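Local atomic coordinates of encapsulated ferritin (Haliangium ochraceum, PDB entry 5N5F), a protein that oxidises Fe(2+) to Fe(3+) as a ferritin-like ferroxidase, the cargo of an encapsulin nanocompartment in which the mineralised iron is deposited. Residues 29-34 against 59-64. Sequence-based numbering, arbitrary orientation.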
ATOM      1  N   ILE B  29      16.427   9.087  -2.074  1.00 30.35           N
ATOM      2  CA  ILE B  29      15.173   8.761  -2.752  1.00 34.57           C
ATOM      3  C   ILE B  29      14.060   9.698  -2.295  1.00 31.10           C
ATOM      4  O   ILE B  29      13.322  10.263  -3.111  1.00 29.98           O
ATOM      5  CB  ILE B  29      14.812   7.284  -2.513  1.00 31.92           C
ATOM      6  CG1 ILE B  29      15.710   6.387  -3.373  1.00 38.93           C
ATOM      7  CG2 ILE B  29      13.339   7.017  -2.824  1.00 37.48           C
ATOM      8  CD1 ILE B  29      15.686   4.929  -2.977  1.00 39.37           C
ATOM      9  N   GLU B  30      13.921   9.879  -0.981  1.00 32.84           N
ATOM     10  CA  GLU B  30      12.850  10.731  -0.470  1.00 36.08           C
ATOM     11  C   GLU B  30      13.011  12.166  -0.953  1.00 34.13           C
ATOM     12  O   GLU B  30      12.022  12.841  -1.264  1.00 28.97           O
ATOM     13  CB  GLU B  30      12.822  10.680   1.057  1.00 40.16           C
ATOM     14  CG  GLU B  30      12.390   9.338   1.616  1.00 46.87           C
ATOM     15  CD  GLU B  30      12.670   9.214   3.098  1.00 49.83           C
ATOM     16  OE1 GLU B  30      13.049  10.230   3.718  1.00 48.50           O
ATOM     17  OE2 GLU B  30      12.517   8.100   3.641  1.00 56.65           O
ATOM     18  N   GLU B  31      14.252  12.651  -1.023  1.00 34.80           N
ATOM     19  CA  GLU B  31      14.479  14.009  -1.499  1.00 35.47           C
ATOM     20  C   GLU B  31      14.162  14.131  -2.985  1.00 30.03           C
ATOM     21  O   GLU B  31      13.571  15.125  -3.418  1.00 30.88           O
ATOM     22  CB  GLU B  31      15.918  14.428  -1.195  1.00 38.81           C
ATOM     23  CG  GLU B  31      16.155  14.677   0.296  1.00 37.96           C
ATOM     24  CD  GLU B  31      17.595  14.466   0.728  1.00 42.55           C
ATOM     25  OE1 GLU B  31      18.391  13.912  -0.061  1.00 39.54           O
ATOM     26  OE2 GLU B  31      17.929  14.850   1.871  1.00 47.92           O
ATOM     27  N   LEU B  32      14.526  13.121  -3.780  1.00 32.75           N
ATOM     28  CA  LEU B  32      14.187  13.151  -5.199  1.00 29.10           C
ATOM     29  C   LEU B  32      12.680  13.087  -5.417  1.00 31.00           C
ATOM     30  O   LEU B  32      12.167  13.673  -6.376  1.00 30.78           O
ATOM     31  CB  LEU B  32      14.880  12.001  -5.932  1.00 27.81           C
ATOM     32  CG  LEU B  32      16.410  12.094  -6.004  1.00 28.68           C
ATOM     33  CD1 LEU B  32      16.982  10.822  -6.586  1.00 26.66           C
ATOM     34  CD2 LEU B  32      16.847  13.298  -6.827  1.00 25.10           C
ATOM     35  N   GLU B  33      11.954  12.379  -4.551  1.00 33.93           N
ATOM     36  CA  GLU B  33      10.501  12.356  -4.670  1.00 33.97           C
ATOM     37  C   GLU B  33       9.908  13.732  -4.393  1.00 33.73           C
ATOM     38  O   GLU B  33       8.984  14.170  -5.090  1.00 33.62           O
ATOM     39  CB  GLU B  33       9.918  11.302  -3.728  1.00 37.31           C
ATOM     40  CG  GLU B  33      10.232   9.878  -4.165  1.00 39.29           C
ATOM     41  CD  GLU B  33       9.738   8.825  -3.193  1.00 46.07           C
ATOM     42  OE1 GLU B  33       9.245   9.190  -2.105  1.00 50.77           O
ATOM     43  OE2 GLU B  33       9.842   7.624  -3.521  1.00 53.94           O
ATOM     44  N   ALA B  34      10.436  14.434  -3.388  1.00 30.00           N
ATOM     45  CA  ALA B  34       9.998  15.800  -3.128  1.00 33.15           C
ATOM     46  C   ALA B  34      10.219  16.697  -4.341  1.00 35.93           C
ATOM     47  O   ALA B  34       9.393  17.570  -4.638  1.00 32.92           O
ATOM     48  CB  ALA B  34      10.733  16.359  -1.911  1.00 36.45           C
ATOM     49  N   ASN B  59      13.940  23.512  -4.699  1.00 39.91           N
ATOM     50  CA  ASN B  59      15.349  23.710  -5.004  1.00 37.73           C
ATOM     51  C   ASN B  59      16.236  23.332  -3.829  1.00 39.36           C
ATOM     52  O   ASN B  59      17.348  22.829  -4.031  1.00 36.70           O
ATOM     53  CB  ASN B  59      15.584  25.163  -5.419  1.00 35.94           C
ATOM     54  CG  ASN B  59      14.978  25.480  -6.772  1.00 34.23           C
ATOM     55  OD1 ASN B  59      14.628  24.577  -7.535  1.00 33.65           O
ATOM     56  ND2 ASN B  59      14.867  26.763  -7.085  1.00 35.37           N
ATOM     57  N   GLU B  60      15.772  23.555  -2.599  1.00 37.82           N
ATOM     58  CA  GLU B  60      16.545  23.110  -1.446  1.00 41.68           C
ATOM     59  C   GLU B  60      16.504  21.594  -1.300  1.00 40.13           C
ATOM     60  O   GLU B  60      17.453  21.000  -0.776  1.00 38.04           O
ATOM     61  CB  GLU B  60      16.042  23.794  -0.176  1.00 41.12           C
ATOM     62  CG  GLU B  60      16.260  25.301  -0.185  1.00 53.00           C
ATOM     63  CD  GLU B  60      16.124  25.938   1.188  1.00 56.13           C
ATOM     64  OE1 GLU B  60      15.719  25.242   2.141  1.00 55.81           O
ATOM     65  OE2 GLU B  60      16.432  27.142   1.313  1.00 62.85           O
ATOM     66  N   GLU B  61      15.428  20.948  -1.759  1.00 37.60           N
ATOM     67  CA  GLU B  61      15.412  19.489  -1.775  1.00 39.40           C
ATOM     68  C   GLU B  61      16.468  18.948  -2.730  1.00 33.69           C
ATOM     69  O   GLU B  61      17.120  17.941  -2.435  1.00 33.21           O
ATOM     70  CB  GLU B  61      14.024  18.971  -2.159  1.00 39.96           C
ATOM     71  CG  GLU B  61      12.914  19.347  -1.180  1.00 44.82           C
ATOM     72  CD  GLU B  61      13.241  18.976   0.254  1.00 46.37           C
ATOM     73  OE1 GLU B  61      13.587  17.802   0.506  1.00 49.15           O
ATOM     74  OE2 GLU B  61      13.167  19.867   1.125  1.00 46.98           O
ATOM     75  N   VAL B  62      16.649  19.600  -3.881  1.00 33.77           N
ATOM     76  CA  VAL B  62      17.746  19.236  -4.779  1.00 35.51           C
ATOM     77  C   VAL B  62      19.076  19.343  -4.044  1.00 37.21           C
ATOM     78  O   VAL B  62      19.912  18.434  -4.099  1.00 34.81           O
ATOM     79  CB  VAL B  62      17.733  20.122  -6.038  1.00 30.82           C
ATOM     80  CG1 VAL B  62      18.922  19.783  -6.954  1.00 35.10           C
ATOM     81  CG2 VAL B  62      16.433  19.959  -6.796  1.00 28.70           C
ATOM     82  N   GLU B  63      19.290  20.462  -3.346  1.00 34.75           N
ATOM     83  CA  GLU B  63      20.534  20.650  -2.607  1.00 38.85           C
ATOM     84  C   GLU B  63      20.733  19.544  -1.580  1.00 34.67           C
ATOM     85  O   GLU B  63      21.856  19.071  -1.374  1.00 35.66           O
ATOM     86  CB  GLU B  63      20.538  22.021  -1.927  1.00 38.90           C
ATOM     87  CG  GLU B  63      21.828  22.340  -1.185  1.00 40.24           C
ATOM     88  CD  GLU B  63      21.923  23.796  -0.768  1.00 46.75           C
ATOM     89  OE1 GLU B  63      20.908  24.514  -0.879  1.00 46.93           O
ATOM     90  OE2 GLU B  63      23.015  24.223  -0.335  1.00 50.56           O
ATOM     91  N   HIS B  64      19.655  19.122  -0.920  1.00 34.69           N
ATOM     92  CA  HIS B  64      19.764  18.032   0.040  1.00 37.30           C
ATOM     93  C   HIS B  64      20.135  16.729  -0.657  1.00 35.33           C
ATOM     94  O   HIS B  64      20.955  15.958  -0.147  1.00 32.53           O
ATOM     95  CB  HIS B  64      18.450  17.883   0.806  1.00 39.92           C
ATOM     96  CG  HIS B  64      18.114  19.064   1.662  1.00 44.12           C
ATOM     97  ND1 HIS B  64      16.967  19.130   2.424  1.00 42.24           N
ATOM     98  CD2 HIS B  64      18.776  20.225   1.878  1.00 45.11           C
ATOM     99  CE1 HIS B  64      16.937  20.280   3.073  1.00 44.71           C
ATOM    100  NE2 HIS B  64      18.023  20.963   2.759  1.00 43.26           N
TER
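Glu31 meets Glu61 and His64 across the antiparallel helical hairpin of this encapsulated ferritin's N-terminal domain, a worked example of how two helices can lay out what is probably one half of a ferroxidase centre. Segments 29-34 and 59-64, from helices 16-44 and 48-75, run at 158° with axes 8.5 Å apart. The extended chain of Glu31 comes across His64 at about a right angle, OE2 ending 3.3 Å from His64 CB; carboxylate and imidazole planes are 57° apart. In Glu61 the bend at chi2 (-52°) turns the carboxylate so that OE1 sits 4.1 Å from Glu31 CG, while Ala34 CB rests 3.8 Å from Glu61 CG. All three polar residues probably bind iron, as in related encapsulated ferritins, at a site probably completed across a subunit interface: Glu61 packs on His64 of a neighbouring subunit and His64 on its Glu61, the two Glu61 OE2 atoms close together. No hydrogen bond joins the segments; Glu31 OE1 and His64 O, two acceptors 3.3 Å apart, are each hydrogen-bonded to Thr68 OG1. An alanine in place of Glu31 would probably leave Thr68 without one partner and a gap beside His64 CB. His64 NE2 hydrogen-bonds to Glu60 OE1 of the neighbouring subunit. Over one face of the His64 ring, near its margin, Glu60 O of the same chain lies 3.0 Å above the plane.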